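Long-range contacts in manganese lipoxygenase (Gaeumannomyces graminis, PDB 5FX8), which oxygenates linoleic and alpha-linolenic acids with a manganese cofactor, giving 11S- and 13R-hydroperoxy fatty acids, the 11S product being converted to the 13R product: residues F284-M288 with V480-G484; Q345-L349 with P497-Y501; H217-Y223 with N281-Y285; W472-G476 with N612-L616. All blocks are in the same frame, centred on the assembly; numbering follows the deposited sequence.

Interaction 1 (F284-M288 with V480-G484). With MN (manganese (II) ion), chain I.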
loop_
_atom_site.group_PDB
_atom_site.type_symbol
_atom_site.label_atom_id
_atom_site.label_comp_id
_atom_site.label_asym_id
_atom_site.label_seq_id
_atom_site.Cartn_x
_atom_site.Cartn_y
_atom_site.Cartn_z
ATOM N N PHE A 284 -16.044 0.200 -4.826
ATOM C CA PHE A 284 -16.517 0.850 -3.617
ATOM C C PHE A 284 -16.451 -0.103 -2.438
ATOM O O PHE A 284 -16.007 0.275 -1.345
ATOM C CB PHE A 284 -17.936 1.337 -3.840
ATOM C CG PHE A 284 -18.592 1.891 -2.622
ATOM C CD1 PHE A 284 -19.321 1.073 -1.771
ATOM C CD2 PHE A 284 -18.525 3.239 -2.355
ATOM C CE1 PHE A 284 -19.928 1.592 -0.677
ATOM C CE2 PHE A 284 -19.134 3.758 -1.272
ATOM C CZ PHE A 284 -19.837 2.950 -0.427
ATOM N N TYR A 285 -16.895 -1.348 -2.646
ATOM C CA TYR A 285 -16.934 -2.315 -1.557
ATOM C C TYR A 285 -15.544 -2.579 -1.006
ATOM O O TYR A 285 -15.331 -2.560 0.204
ATOM C CB TYR A 285 -17.564 -3.626 -2.017
ATOM C CG TYR A 285 -17.500 -4.719 -0.966
ATOM C CD1 TYR A 285 -16.401 -5.567 -0.877
ATOM C CD2 TYR A 285 -18.532 -4.900 -0.062
ATOM C CE1 TYR A 285 -16.333 -6.536 0.079
ATOM C CE2 TYR A 285 -18.476 -5.877 0.886
ATOM C CZ TYR A 285 -17.373 -6.691 0.951
ATOM O OH TYR A 285 -17.302 -7.679 1.896
ATOM N N SER A 286 -14.592 -2.879 -1.882
ATOM C CA SER A 286 -13.291 -3.317 -1.412
ATOM C C SER A 286 -12.600 -2.183 -0.686
ATOM O O SER A 286 -12.012 -2.370 0.395
ATOM C CB SER A 286 -12.459 -3.813 -2.586
ATOM O OG SER A 286 -11.900 -2.747 -3.311
ATOM N N GLN A 287 -12.717 -0.981 -1.238
ATOM C CA GLN A 287 -12.064 0.136 -0.590
ATOM C C GLN A 287 -12.689 0.430 0.760
ATOM O O GLN A 287 -12.000 0.870 1.678
ATOM C CB GLN A 287 -12.074 1.362 -1.498
ATOM C CG GLN A 287 -11.183 1.184 -2.717
ATOM C CD GLN A 287 -9.935 0.332 -2.428
ATOM O OE1 GLN A 287 -9.044 0.759 -1.708
ATOM N NE2 GLN A 287 -9.889 -0.879 -2.990
ATOM N N MET A 288 -13.976 0.177 0.929
ATOM C CA MET A 288 -14.535 0.656 2.180
ATOM C C MET A 288 -14.674 -0.445 3.205
ATOM O O MET A 288 -14.655 -0.187 4.410
ATOM C CB MET A 288 -15.861 1.349 1.909
ATOM C CG MET A 288 -15.671 2.673 1.213
ATOM S SD MET A 288 -14.474 3.693 2.079
ATOM C CE MET A 288 -13.154 3.729 0.967
ATOM N N VAL A 480 -4.416 -7.172 -0.626
ATOM C CA VAL A 480 -5.295 -7.658 -1.663
ATOM C C VAL A 480 -6.379 -6.627 -1.944
ATOM O O VAL A 480 -6.805 -6.453 -3.086
ATOM C CB VAL A 480 -5.868 -9.026 -1.236
ATOM C CG1 VAL A 480 -6.904 -9.528 -2.207
ATOM C CG2 VAL A 480 -4.771 -10.034 -1.091
ATOM N N MET A 481 -6.835 -5.918 -0.916
ATOM C CA MET A 481 -7.929 -4.976 -1.090
ATOM C C MET A 481 -7.447 -3.580 -1.458
ATOM O O MET A 481 -8.082 -2.905 -2.258
ATOM C CB MET A 481 -8.767 -4.900 0.187
ATOM C CG MET A 481 -9.451 -6.173 0.587
ATOM S SD MET A 481 -10.787 -6.592 -0.520
ATOM C CE MET A 481 -12.174 -6.421 0.595
ATOM N N ASN A 482 -6.333 -3.147 -0.892
ATOM C CA ASN A 482 -5.840 -1.788 -0.938
ATOM C C ASN A 482 -4.408 -1.870 -1.412
ATOM O O ASN A 482 -4.095 -2.737 -2.227
ATOM C CB ASN A 482 -5.937 -1.148 0.438
ATOM C CG ASN A 482 -5.781 0.334 0.399
ATOM O OD1 ASN A 482 -5.093 0.917 1.234
ATOM N ND2 ASN A 482 -6.406 0.964 -0.581
ATOM N N GLN A 483 -3.535 -1.011 -0.900
ATOM C CA GLN A 483 -2.114 -0.983 -1.262
ATOM C C GLN A 483 -2.014 -0.873 -2.785
ATOM O O GLN A 483 -2.646 0.022 -3.361
ATOM C CB GLN A 483 -1.413 -2.189 -0.617
ATOM C CG GLN A 483 0.105 -2.055 -0.458
ATOM C CD GLN A 483 0.589 -0.925 0.468
ATOM O OE1 GLN A 483 0.163 -0.790 1.609
ATOM N NE2 GLN A 483 1.517 -0.151 -0.019
ATOM N N GLY A 484 -1.251 -1.725 -3.469
ATOM C CA GLY A 484 -1.103 -1.611 -4.904
ATOM C C GLY A 484 -2.150 -2.315 -5.705
ATOM O O GLY A 484 -2.138 -2.277 -6.936
HETATM MN MN MN I . -5.406 0.662 3.618
HETATM O O HOH W 1 -6.467 2.825 3.298
#
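Gln-287 reaches from helix 268-305 to the end of helix 460-481 and uses both ends of its amide there. NE2 of Gln-287 donates to O of Met-481 at 2.8 Å with an N-H...O angle of 161°, and the carbonyl oxygen lies close to the plane of the glutamine amide. At the other end, OE1 of Gln-287 takes a weak hydrogen bond from ND2 of Asn-482 at 2.9 Å, the angle at hydrogen being only 127°. The two side chains meet at about a right angle. NE2 of Gln-287 has a further, weak bond to OG of Ser-286, 2.8 Å away. Although CB of Gln-287 points away from residues 480-484, a bend at chi2 (-34°) swings the amide back to them.

The side-chain oxygen of the same asparagine goes to the metal: OD1 of Asn-482 binds the manganese at 2.4 Å, beside a water, His-290, His-294, His-478 and the C-terminal Val-618. Gln-287 also serves a second ligand, since its backbone O is hydrogen-bonded to ND1 of His-290.

Outward from this polar centre the contact turns apolar. The doubly bent chain of Met-481 lies against the helix, with SD 3.8 Å from CB of Ser-286 and CE 4.2 Å from CE1 of Tyr-285.

Chemically, this is a second shell acting on a first shell. With OD1 of Asn-482 on the metal and its ND2 turned to a carbonyl-type acceptor, the bonding favours one amide orientation, and the firm bond to Met-481 in turn steadies Gln-287.

Interaction 2 (Q345-L349 with P497-Y501)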
loop_
_atom_site.group_PDB
_atom_site.type_symbol
_atom_site.label_atom_id
_atom_site.label_comp_id
_atom_site.label_asym_id
_atom_site.label_seq_id
_atom_site.Cartn_x
_atom_site.Cartn_y
_atom_site.Cartn_z
ATOM N N GLN A 345 -13.224 13.675 -4.994
ATOM C CA GLN A 345 -12.698 14.033 -6.303
ATOM C C GLN A 345 -12.837 12.898 -7.306
ATOM O O GLN A 345 -13.013 13.156 -8.493
ATOM C CB GLN A 345 -11.229 14.425 -6.200
ATOM C CG GLN A 345 -10.907 15.666 -5.435
ATOM C CD GLN A 345 -9.401 15.789 -5.156
ATOM O OE1 GLN A 345 -8.576 15.233 -5.892
ATOM N NE2 GLN A 345 -9.041 16.496 -4.076
ATOM N N ASN A 346 -12.708 11.636 -6.870
ATOM C CA ASN A 346 -12.580 10.560 -7.846
ATOM C C ASN A 346 -13.703 9.538 -7.856
ATOM O O ASN A 346 -13.955 8.938 -8.893
ATOM C CB ASN A 346 -11.266 9.819 -7.633
ATOM C CG ASN A 346 -10.087 10.683 -7.876
ATOM O OD1 ASN A 346 -9.665 10.845 -9.000
ATOM N ND2 ASN A 346 -9.547 11.258 -6.821
ATOM N N PHE A 347 -14.366 9.295 -6.753
ATOM C CA PHE A 347 -15.341 8.226 -6.728
ATOM C C PHE A 347 -16.752 8.764 -6.915
ATOM O O PHE A 347 -17.025 9.958 -6.739
ATOM C CB PHE A 347 -15.248 7.451 -5.423
ATOM C CG PHE A 347 -14.022 6.590 -5.308
ATOM C CD1 PHE A 347 -12.778 7.147 -5.079
ATOM C CD2 PHE A 347 -14.125 5.219 -5.391
ATOM C CE1 PHE A 347 -11.678 6.347 -4.961
ATOM C CE2 PHE A 347 -13.029 4.416 -5.258
ATOM C CZ PHE A 347 -11.805 4.972 -5.046
ATOM N N GLY A 348 -17.647 7.843 -7.288
ATOM C CA GLY A 348 -19.039 8.076 -7.567
ATOM C C GLY A 348 -19.865 8.457 -6.364
ATOM O O GLY A 348 -20.558 9.468 -6.399
ATOM N N LEU A 349 -19.793 7.682 -5.307
ATOM C CA LEU A 349 -20.499 7.961 -4.069
ATOM C C LEU A 349 -19.718 8.941 -3.194
ATOM O O LEU A 349 -18.484 8.893 -3.143
ATOM C CB LEU A 349 -20.736 6.673 -3.297
ATOM C CG LEU A 349 -21.578 5.622 -4.005
ATOM C CD1 LEU A 349 -22.040 4.614 -3.015
ATOM C CD2 LEU A 349 -22.772 6.230 -4.684
ATOM N N PRO A 497 -13.965 1.643 -13.255
ATOM C CA PRO A 497 -13.964 3.083 -12.971
ATOM C C PRO A 497 -14.410 3.431 -11.558
ATOM O O PRO A 497 -15.360 2.868 -11.013
ATOM C CB PRO A 497 -14.956 3.628 -14.000
ATOM C CG PRO A 497 -15.904 2.547 -14.184
ATOM C CD PRO A 497 -15.169 1.233 -13.985
ATOM N N ALA A 498 -13.699 4.379 -10.957
ATOM C CA ALA A 498 -14.095 4.857 -9.643
ATOM C C ALA A 498 -15.478 5.500 -9.656
ATOM O O ALA A 498 -16.204 5.419 -8.668
ATOM C CB ALA A 498 -13.068 5.843 -9.131
ATOM N N ALA A 499 -15.875 6.122 -10.760
ATOM C CA ALA A 499 -17.188 6.727 -10.846
ATOM C C ALA A 499 -17.788 6.485 -12.223
ATOM O O ALA A 499 -17.068 6.291 -13.201
ATOM C CB ALA A 499 -17.122 8.233 -10.569
ATOM N N LEU A 500 -19.113 6.530 -12.301
ATOM C CA LEU A 500 -19.805 6.513 -13.584
ATOM C C LEU A 500 -20.306 7.913 -13.914
ATOM O O LEU A 500 -20.842 8.609 -13.047
ATOM C CB LEU A 500 -20.968 5.531 -13.577
ATOM C CG LEU A 500 -20.667 4.128 -13.053
ATOM C CD1 LEU A 500 -21.908 3.276 -13.203
ATOM C CD2 LEU A 500 -19.501 3.506 -13.798
ATOM N N TYR A 501 -20.142 8.313 -15.170
ATOM C CA TYR A 501 -20.330 9.690 -15.592
ATOM C C TYR A 501 -21.545 9.860 -16.492
ATOM O O TYR A 501 -21.747 10.930 -17.050
ATOM C CB TYR A 501 -19.052 10.202 -16.268
ATOM C CG TYR A 501 -17.904 10.385 -15.288
ATOM C CD1 TYR A 501 -17.070 9.322 -14.972
ATOM C CD2 TYR A 501 -17.675 11.610 -14.649
ATOM C CE1 TYR A 501 -16.049 9.459 -14.092
ATOM C CE2 TYR A 501 -16.644 11.755 -13.756
ATOM C CZ TYR A 501 -15.845 10.659 -13.484
ATOM O OH TYR A 501 -14.813 10.721 -12.607
#
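Where helix 342-346 ends, Asn-346, Phe-347 and Gly-348 are met by Ala-498 and Ala-499 of the loop between helices 485-490 and 526-539. Phe-347 is the first residue to leave the helix, and the chain runs on past the two alanines with backbones close enough for main-chain bonding. N of Gly-348 donates to O of Ala-498 at 3.1 Å, approaching from above the carbonyl plane, 39° out of it. The same oxygen has CA of Phe-347 within 3.5 Å, in a CA-H...O contact.

Next to this bond the methyl of Ala-498 sits over one face of the Phe-347 ring, almost on its axis: CB is 4.0 Å from the ring centroid and 11° off the normal, a clear CH-pi contact. The ring comes to the alanine because CG of Phe-347 stands opposite its own carbonyl carbon (chi1 -72°).

In the lipoxygenase fold, the end of helix 342-346 here meets a loop beside helix 268-305, the helix that supplies two metal histidines. Asn-280 of that helix binds O of Pro-497, and the Phe-347 ring also stacks on Trp-343. Ala-499 fills the next position along, its CB 3.6 Å from CA of Gly-348. The carbonyl of Asn-346 faces the methyl groups of both alanines, while ND2 of Asn-346 turns back to O of Phe-342 in its own helix.

Interaction 3 (H217-Y223 with N281-Y285)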
loop_
_atom_site.group_PDB
_atom_site.type_symbol
_atom_site.label_atom_id
_atom_site.label_comp_id
_atom_site.label_asym_id
_atom_site.label_seq_id
_atom_site.Cartn_x
_atom_site.Cartn_y
_atom_site.Cartn_z
ATOM N N HIS A 217 -23.978 -6.432 -4.006
ATOM C CA HIS A 217 -23.710 -5.040 -3.669
ATOM C C HIS A 217 -24.973 -4.196 -3.589
ATOM O O HIS A 217 -24.901 -2.983 -3.749
ATOM C CB HIS A 217 -22.752 -4.409 -4.672
ATOM C CG HIS A 217 -21.389 -4.996 -4.633
ATOM N ND1 HIS A 217 -20.786 -5.370 -3.462
ATOM C CD2 HIS A 217 -20.531 -5.325 -5.622
ATOM C CE1 HIS A 217 -19.601 -5.884 -3.725
ATOM N NE2 HIS A 217 -19.424 -5.873 -5.029
ATOM N N SER A 218 -26.125 -4.806 -3.340
ATOM C CA SER A 218 -27.374 -4.074 -3.402
ATOM C C SER A 218 -27.534 -3.102 -2.243
ATOM O O SER A 218 -28.342 -2.185 -2.340
ATOM C CB SER A 218 -28.526 -5.053 -3.424
ATOM O OG SER A 218 -28.506 -5.793 -2.225
ATOM N N TYR A 219 -26.797 -3.285 -1.153
ATOM C CA TYR A 219 -26.833 -2.337 -0.048
ATOM C C TYR A 219 -26.442 -0.924 -0.479
ATOM O O TYR A 219 -26.812 0.038 0.194
ATOM C CB TYR A 219 -25.909 -2.825 1.080
ATOM C CG TYR A 219 -26.068 -2.086 2.384
ATOM C CD1 TYR A 219 -27.030 -2.469 3.304
ATOM C CD2 TYR A 219 -25.251 -1.000 2.704
ATOM C CE1 TYR A 219 -27.196 -1.799 4.496
ATOM C CE2 TYR A 219 -25.409 -0.308 3.899
ATOM C CZ TYR A 219 -26.390 -0.712 4.797
ATOM O OH TYR A 219 -26.568 -0.039 6.000
ATOM N N GLN A 220 -25.695 -0.771 -1.569
ATOM C CA GLN A 220 -25.328 0.564 -2.014
ATOM C C GLN A 220 -26.502 1.317 -2.642
ATOM O O GLN A 220 -26.357 2.465 -3.043
ATOM C CB GLN A 220 -24.157 0.491 -2.993
ATOM C CG GLN A 220 -22.924 -0.138 -2.414
ATOM C CD GLN A 220 -21.808 -0.348 -3.418
ATOM O OE1 GLN A 220 -21.626 0.422 -4.365
ATOM N NE2 GLN A 220 -21.064 -1.421 -3.224
ATOM N N LYS A 221 -27.654 0.678 -2.742
ATOM C CA LYS A 221 -28.873 1.359 -3.129
ATOM C C LYS A 221 -29.202 2.490 -2.158
ATOM O O LYS A 221 -29.770 3.513 -2.559
ATOM C CB LYS A 221 -29.961 0.304 -3.196
ATOM C CG LYS A 221 -31.296 0.716 -3.580
ATOM C CD LYS A 221 -32.224 -0.469 -3.444
ATOM C CE LYS A 221 -32.035 -1.118 -2.087
ATOM N NZ LYS A 221 -33.067 -2.137 -1.792
ATOM N N LYS A 222 -28.801 2.338 -0.891
ATOM C CA LYS A 222 -28.996 3.283 0.207
ATOM C C LYS A 222 -28.271 4.622 0.025
ATOM O O LYS A 222 -28.615 5.590 0.707
ATOM C CB LYS A 222 -28.552 2.585 1.497
ATOM C CG LYS A 222 -28.010 3.437 2.589
ATOM C CD LYS A 222 -27.508 2.593 3.726
ATOM C CE LYS A 222 -27.151 3.456 4.920
ATOM N NZ LYS A 222 -26.845 2.635 6.118
ATOM N N TYR A 223 -27.332 4.727 -0.901
ATOM C CA TYR A 223 -26.521 5.916 -1.096
ATOM C C TYR A 223 -26.904 6.638 -2.385
ATOM O O TYR A 223 -27.362 6.027 -3.355
ATOM C CB TYR A 223 -25.034 5.547 -1.131
ATOM C CG TYR A 223 -24.579 4.779 0.090
ATOM C CD1 TYR A 223 -24.825 5.267 1.362
ATOM C CD2 TYR A 223 -23.960 3.552 -0.030
ATOM C CE1 TYR A 223 -24.447 4.577 2.449
ATOM C CE2 TYR A 223 -23.571 2.846 1.075
ATOM C CZ TYR A 223 -23.810 3.365 2.315
ATOM O OH TYR A 223 -23.443 2.684 3.454
ATOM N N ASN A 281 -19.316 -0.954 -8.294
ATOM C CA ASN A 281 -19.812 -1.299 -6.972
ATOM C C ASN A 281 -18.797 -2.126 -6.184
ATOM O O ASN A 281 -18.637 -1.939 -4.974
ATOM C CB ASN A 281 -21.137 -2.031 -7.097
ATOM C CG ASN A 281 -22.210 -1.174 -7.694
ATOM O OD1 ASN A 281 -22.965 -1.609 -8.556
ATOM N ND2 ASN A 281 -22.289 0.063 -7.238
ATOM N N ASP A 282 -18.091 -3.028 -6.859
ATOM C CA ASP A 282 -17.090 -3.856 -6.210
ATOM C C ASP A 282 -15.898 -3.033 -5.745
ATOM O O ASP A 282 -15.342 -3.297 -4.676
ATOM C CB ASP A 282 -16.653 -4.964 -7.162
ATOM C CG ASP A 282 -15.970 -6.092 -6.451
ATOM O OD1 ASP A 282 -16.650 -6.788 -5.674
ATOM O OD2 ASP A 282 -14.748 -6.270 -6.654
ATOM N N LEU A 283 -15.506 -2.015 -6.513
ATOM C CA LEU A 283 -14.430 -1.135 -6.071
ATOM C C LEU A 283 -14.835 -0.356 -4.825
ATOM O O LEU A 283 -14.062 -0.248 -3.860
ATOM C CB LEU A 283 -14.029 -0.186 -7.199
ATOM C CG LEU A 283 -12.742 0.620 -6.963
ATOM C CD1 LEU A 283 -11.532 -0.217 -6.485
ATOM C CD2 LEU A 283 -12.381 1.369 -8.221
ATOM N N PHE A 284 -16.044 0.200 -4.826
ATOM C CA PHE A 284 -16.517 0.850 -3.617
ATOM C C PHE A 284 -16.451 -0.103 -2.438
ATOM O O PHE A 284 -16.007 0.275 -1.345
ATOM C CB PHE A 284 -17.936 1.337 -3.840
ATOM C CG PHE A 284 -18.592 1.891 -2.622
ATOM C CD1 PHE A 284 -19.321 1.073 -1.771
ATOM C CD2 PHE A 284 -18.525 3.239 -2.355
ATOM C CE1 PHE A 284 -19.928 1.592 -0.677
ATOM C CE2 PHE A 284 -19.134 3.758 -1.272
ATOM C CZ PHE A 284 -19.837 2.950 -0.427
ATOM N N TYR A 285 -16.895 -1.348 -2.646
ATOM C CA TYR A 285 -16.934 -2.315 -1.557
ATOM C C TYR A 285 -15.544 -2.579 -1.006
ATOM O O TYR A 285 -15.331 -2.560 0.204
ATOM C CB TYR A 285 -17.564 -3.626 -2.017
ATOM C CG TYR A 285 -17.500 -4.719 -0.966
ATOM C CD1 TYR A 285 -16.401 -5.567 -0.877
ATOM C CD2 TYR A 285 -18.532 -4.900 -0.062
ATOM C CE1 TYR A 285 -16.333 -6.536 0.079
ATOM C CE2 TYR A 285 -18.476 -5.877 0.886
ATOM C CZ TYR A 285 -17.373 -6.691 0.951
ATOM O OH TYR A 285 -17.302 -7.679 1.896
#
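His-217, Gln-220 and Asn-281 make up the tight part of this contact. The His-217 ring has the backbone of Asn-281 over one face, O of Asn-281 standing above its centre. At the ring edge NE2 of His-217 donates to OD1 of Asp-282 at 3.0 Å, within the ring plane and onto the anti lone pair of the oxygen. The extended Gln-220 grips Asn-281 twice. Its NE2 gives a nearly straight bond (172°) to O of Asn-281 at 3.0 Å, while its OE1 accepts from ND2 of Asn-281, also at 3.0 Å. O of Asn-281 thereby has two donors on opposite faces of its plane, the second being N of Tyr-285 in the helix. The amide of Gln-220 lies obliquely against the Phe-284 ring.

Toward the solvent the fit relaxes. Tyr-223 meets Phe-284 obliquely, CE2 of Tyr-223 to CZ of Phe-284 at 4.0 Å, and sends its hydroxyl to Asp-356, with which Lys-222 also pairs.

Since Asp-282 OD2 is salt-bridged to Arg-168, the carboxylate that accepts the N-H of His-217 probably stays ionised, making this buried joint of loop and helix polar but well compensated.

Interaction 4 (W472-G476 with N612-L616)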
loop_
_atom_site.group_PDB
_atom_site.type_symbol
_atom_site.label_atom_id
_atom_site.label_comp_id
_atom_site.label_asym_id
_atom_site.label_seq_id
_atom_site.Cartn_x
_atom_site.Cartn_y
_atom_site.Cartn_z
ATOM N N TRP A 472 -1.099 -11.778 9.024
ATOM C CA TRP A 472 -1.714 -12.058 7.738
ATOM C C TRP A 472 -2.521 -10.856 7.257
ATOM O O TRP A 472 -2.505 -10.525 6.071
ATOM C CB TRP A 472 -2.577 -13.333 7.834
ATOM C CG TRP A 472 -3.683 -13.337 6.842
ATOM C CD1 TRP A 472 -5.003 -13.131 7.096
ATOM C CD2 TRP A 472 -3.564 -13.450 5.416
ATOM N NE1 TRP A 472 -5.709 -13.123 5.930
ATOM C CE2 TRP A 472 -4.848 -13.310 4.882
ATOM C CE3 TRP A 472 -2.493 -13.642 4.544
ATOM C CZ2 TRP A 472 -5.089 -13.370 3.529
ATOM C CZ3 TRP A 472 -2.744 -13.697 3.204
ATOM C CH2 TRP A 472 -4.018 -13.554 2.708
ATOM N N ILE A 473 -3.179 -10.155 8.173
ATOM C CA ILE A 473 -3.836 -8.911 7.814
ATOM C C ILE A 473 -2.819 -7.869 7.375
ATOM O O ILE A 473 -2.972 -7.238 6.325
ATOM C CB ILE A 473 -4.688 -8.410 8.984
ATOM C CG1 ILE A 473 -5.898 -9.301 9.159
ATOM C CG2 ILE A 473 -5.165 -6.990 8.754
ATOM C CD1 ILE A 473 -6.535 -9.066 10.487
ATOM N N THR A 474 -1.765 -7.669 8.145
ATOM C CA THR A 474 -0.959 -6.527 7.752
ATOM C C THR A 474 -0.065 -6.831 6.569
ATOM O O THR A 474 0.327 -5.910 5.858
ATOM C CB THR A 474 -0.123 -5.978 8.921
ATOM O OG1 THR A 474 0.963 -6.851 9.233
ATOM C CG2 THR A 474 -0.984 -5.799 10.119
ATOM N N GLY A 475 0.238 -8.086 6.303
ATOM C CA GLY A 475 1.192 -8.306 5.242
ATOM C C GLY A 475 0.593 -9.043 4.076
ATOM O O GLY A 475 1.306 -9.411 3.152
ATOM N N GLY A 476 -0.708 -9.278 4.122
ATOM C CA GLY A 476 -1.402 -10.076 3.133
ATOM C C GLY A 476 -2.799 -9.591 2.806
ATOM O O GLY A 476 -3.000 -9.043 1.737
ATOM N N ASN A 612 5.071 -6.476 -1.249
ATOM C CA ASN A 612 4.210 -5.861 -0.268
ATOM C C ASN A 612 4.985 -5.437 0.972
ATOM O O ASN A 612 5.986 -6.038 1.315
ATOM C CB ASN A 612 3.111 -6.829 0.093
ATOM C CG ASN A 612 2.121 -6.946 -1.008
ATOM O OD1 ASN A 612 1.861 -5.949 -1.678
ATOM N ND2 ASN A 612 1.565 -8.126 -1.225
ATOM N N PRO A 613 4.548 -4.401 1.655
ATOM C CA PRO A 613 5.110 -4.105 2.964
ATOM C C PRO A 613 4.567 -5.058 4.005
ATOM O O PRO A 613 3.514 -5.661 3.834
ATOM C CB PRO A 613 4.624 -2.678 3.230
ATOM C CG PRO A 613 3.402 -2.596 2.546
ATOM C CD PRO A 613 3.505 -3.427 1.304
ATOM N N PHE A 614 5.273 -5.122 5.136
ATOM C CA PHE A 614 4.857 -5.975 6.245
ATOM C C PHE A 614 3.856 -5.298 7.169
ATOM O O PHE A 614 3.428 -5.912 8.146
ATOM C CB PHE A 614 6.075 -6.451 7.060
ATOM C CG PHE A 614 6.783 -5.356 7.805
ATOM C CD1 PHE A 614 6.300 -4.887 9.011
ATOM C CD2 PHE A 614 7.931 -4.801 7.299
ATOM C CE1 PHE A 614 6.930 -3.871 9.665
ATOM C CE2 PHE A 614 8.562 -3.789 7.948
ATOM C CZ PHE A 614 8.059 -3.323 9.139
ATOM N N PHE A 615 3.489 -4.055 6.908
ATOM C CA PHE A 615 2.634 -3.285 7.795
ATOM C C PHE A 615 1.546 -2.643 6.960
ATOM O O PHE A 615 1.572 -2.707 5.730
ATOM C CB PHE A 615 3.441 -2.228 8.564
ATOM C CG PHE A 615 4.161 -1.248 7.676
ATOM C CD1 PHE A 615 5.343 -1.607 7.022
ATOM C CD2 PHE A 615 3.659 0.042 7.488
ATOM C CE1 PHE A 615 6.004 -0.697 6.187
ATOM C CE2 PHE A 615 4.323 0.960 6.666
ATOM C CZ PHE A 615 5.481 0.598 6.015
ATOM N N LEU A 616 0.584 -2.028 7.646
ATOM C CA LEU A 616 -0.557 -1.348 7.020
ATOM C C LEU A 616 -0.121 0.054 6.592
ATOM O O LEU A 616 -0.278 1.024 7.322
ATOM C CB LEU A 616 -1.742 -1.305 7.981
ATOM C CG LEU A 616 -2.338 -2.609 8.559
ATOM C CD1 LEU A 616 -3.153 -2.349 9.810
ATOM C CD2 LEU A 616 -3.189 -3.380 7.580
#
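Phe-614 and Phe-615, which meet Thr-474 and Gly-475 through their backbones, turn their rings away from the helix and onto each other. CD1 of Phe-615 stands 3.7 Å above the plane of the Phe-614 ring, over its centre, and the Phe-615 ring in turn meets Tyr-323 edge-to-face. On the helix side the indole of Trp-472 has C of Gly-476 over one face, displaced toward the rim, and packs among Phe-397, Ala-401, Leu-404 and Ile-405 of helix 396-420.

With the rings on the side away from the helix, the main chain of residues 612-616 is left to lie along it. OG1 of Thr-474 donates to O of Phe-614 at 2.9 Å, its chi1 of 73° placing the hydroxyl between N and C of its own backbone. The donor is tilted 34° from the carbonyl plane. Gly-475 brings no side chain to the interface, and its CA comes within 3.8 Å of O of Pro-613, an oxygen that is hydrogen-bonded to NE2 of His-479.

This is the return of the C-terminal tail to the metal centre, a hallmark of lipoxygenases: two residues after Leu-616 the chain ends at Val-618, which binds the manganese. Helix 460-481 makes a wider pi-type turn at 473-476, just ahead of the metal ligand His-478.

Leu-616 closes the apolar side. Its CG lies 3.8 Å from CG2 of Thr-474, the two side chains at about a right angle. The CD2 branch passes over the backbone, 3.9 Å from CA of Thr-474, and Leu-616 also touches His-478.

Followed from the N terminus, interaction 3 closes first, returning the chain to helix 268-305 after the strands 235-241, 246-253 and 261-262. Interaction 1 opens on the same helix, sharing Phe-284 and Tyr-285, and spans 191 residues to the end of helix 460-481. Interaction 2 opens within that span and closes beyond it, so the two cross; they touch where CE2 of Phe-284 meets CD1 of Leu-349 at 3.5 Å. Interaction 4 crosses both, joining helix 460-481 to the C-terminal tail. Interactions 1 and 4 lie by the manganese, whereas interaction 3 joins a loop to helix 268-305 and interaction 2 packs beside it.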